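Local coordinates for protein gamma tubulin complex adapter mto2 (Schizosaccharomyces pombe, PDB 6GDJ) that works with its partner mto1 to promote cytoplasmic microtubule nucleation by recruiting the gamma-tubulin complex to interphase and equatorial microtubule organizing centres, at residues A[3-8]-A[47-52]. Numbering follows the deposited sequence.
Sequences PAPLST and VVDALC
P5 packs its pyrrolidine ring against one turn of helix 46-72, where D49 and C52 receive it. CB of P5 lies 3.6 Å from the backbone O of D49 and 3.8 Å from CB of C52. CG of P5 sits against the D49 side chain, 3.9 Å from both CB and CG of D49. In D49, CG is anti to the carbonyl carbon (chi1 -76°), which carries the carboxylate to the CG corner of the proline ring, where the two side chains cross at a slant. The closest CA pair, P5 to C52 at 5.6 Å, shows how near the two backbones come. The backbone O of P5 also rests 3.8 Å from CB of C52; that same oxygen accepts a hydrogen bond from OG1 of T8 at 2.9 Å, with the donor tilted 24° from the carbonyl plane. A4 is the N-cap, immediately before the first helical residue, P5, and its O accepts a hydrogen bond from the backbone N of T8. R53, one residue past C52, touches P5 as well; further out, L6 and C52 reach helix 23-42, at I37 and V40 respectively. The contact thus joins the first turn of helix 5-17 to helix 46-72 within the all-helical, three-helix subunit of the twin-cysteine dimerisation domain.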
loop_
_atom_site.group_PDB
_atom_site.type_symbol
_atom_site.label_atom_id
_atom_site.label_comp_id
_atom_site.label_asym_id
_atom_site.label_seq_id
_atom_site.Cartn_x
_atom_site.Cartn_y
_atom_site.Cartn_z
ATOM N N PRO A 3 12.253 -7.816 -14.955
ATOM C CA PRO A 3 12.882 -7.480 -13.672
ATOM C C PRO A 3 12.100 -8.082 -12.475
ATOM O O PRO A 3 10.872 -8.314 -12.575
ATOM C CB PRO A 3 12.904 -5.934 -13.665
ATOM C CG PRO A 3 11.859 -5.519 -14.645
ATOM C CD PRO A 3 11.502 -6.692 -15.525
ATOM N N ALA A 4 12.841 -8.331 -11.390
ATOM C CA ALA A 4 12.312 -8.947 -10.193
ATOM C C ALA A 4 11.202 -8.069 -9.626
ATOM O O ALA A 4 11.237 -6.876 -9.760
ATOM C CB ALA A 4 13.400 -9.119 -9.163
ATOM N N PRO A 5 10.249 -8.672 -8.922
ATOM C CA PRO A 5 9.215 -7.875 -8.238
ATOM C C PRO A 5 9.778 -6.767 -7.319
ATOM O O PRO A 5 9.214 -5.675 -7.273
ATOM C CB PRO A 5 8.441 -8.930 -7.447
ATOM C CG PRO A 5 8.578 -10.139 -8.273
ATOM C CD PRO A 5 9.986 -10.117 -8.778
ATOM N N LEU A 6 10.849 -7.060 -6.598
ATOM C CA LEU A 6 11.502 -6.060 -5.764
ATOM C C LEU A 6 11.880 -4.796 -6.543
ATOM O O LEU A 6 11.587 -3.660 -6.125
ATOM C CB LEU A 6 12.723 -6.681 -5.136
ATOM C CG LEU A 6 13.698 -5.775 -4.422
ATOM C CD1 LEU A 6 12.958 -5.150 -3.296
ATOM C CD2 LEU A 6 14.890 -6.609 -3.901
ATOM N N SER A 7 12.511 -5.002 -7.703
ATOM C CA SER A 7 12.855 -3.889 -8.579
ATOM C C SER A 7 11.723 -3.104 -9.150
ATOM O O SER A 7 11.782 -1.890 -9.196
ATOM C CB SER A 7 13.720 -4.405 -9.715
ATOM O OG SER A 7 14.791 -5.028 -9.095
ATOM N N THR A 8 10.634 -3.777 -9.504
ATOM C CA THR A 8 9.416 -3.104 -10.008
ATOM C C THR A 8 8.818 -2.185 -8.947
ATOM O O THR A 8 8.418 -1.084 -9.231
ATOM C CB THR A 8 8.358 -4.074 -10.582
ATOM O OG1 THR A 8 7.760 -4.883 -9.607
ATOM C CG2 THR A 8 9.033 -4.927 -11.610
ATOM N N VAL A 47 4.341 -15.465 -2.323
ATOM C CA VAL A 47 3.453 -14.510 -1.699
ATOM C C VAL A 47 4.095 -13.154 -1.440
ATOM O O VAL A 47 3.486 -12.118 -1.709
ATOM C CB VAL A 47 2.926 -15.074 -0.322
ATOM C CG1 VAL A 47 2.010 -14.114 0.326
ATOM C CG2 VAL A 47 2.177 -16.384 -0.525
ATOM N N VAL A 48 5.325 -13.165 -0.996
ATOM C CA VAL A 48 6.071 -11.878 -0.838
ATOM C C VAL A 48 6.276 -11.246 -2.256
ATOM O O VAL A 48 6.170 -10.031 -2.446
ATOM C CB VAL A 48 7.416 -12.154 -0.128
ATOM C CG1 VAL A 48 8.297 -10.924 -0.174
ATOM C CG2 VAL A 48 7.171 -12.640 1.308
ATOM N N ASP A 49 6.568 -12.062 -3.263
ATOM C CA ASP A 49 6.656 -11.525 -4.612
ATOM C C ASP A 49 5.354 -10.826 -5.056
ATOM O O ASP A 49 5.390 -9.744 -5.632
ATOM C CB ASP A 49 6.979 -12.597 -5.668
ATOM C CG ASP A 49 8.422 -13.027 -5.683
ATOM O OD1 ASP A 49 9.232 -12.423 -4.938
ATOM O OD2 ASP A 49 8.713 -14.018 -6.404
ATOM N N ALA A 50 4.197 -11.475 -4.826
ATOM C CA ALA A 50 2.936 -10.872 -5.143
ATOM C C ALA A 50 2.664 -9.572 -4.345
ATOM O O ALA A 50 2.098 -8.615 -4.904
ATOM C CB ALA A 50 1.785 -11.864 -4.918
ATOM N N LEU A 51 3.114 -9.556 -3.069
ATOM C CA LEU A 51 2.998 -8.359 -2.282
ATOM C C LEU A 51 3.751 -7.222 -2.969
ATOM O O LEU A 51 3.247 -6.110 -3.080
ATOM C CB LEU A 51 3.544 -8.583 -0.894
ATOM C CG LEU A 51 3.737 -7.342 -0.025
ATOM C CD1 LEU A 51 2.393 -6.747 0.318
ATOM C CD2 LEU A 51 4.524 -7.671 1.200
ATOM N N CYS A 52 4.991 -7.510 -3.389
ATOM C CA CYS A 52 5.779 -6.485 -4.047
ATOM C C CYS A 52 5.138 -5.988 -5.322
ATOM O O CYS A 52 5.110 -4.803 -5.583
ATOM C CB CYS A 52 7.180 -7.006 -4.374
ATOM S SG CYS A 52 8.252 -7.303 -2.918
#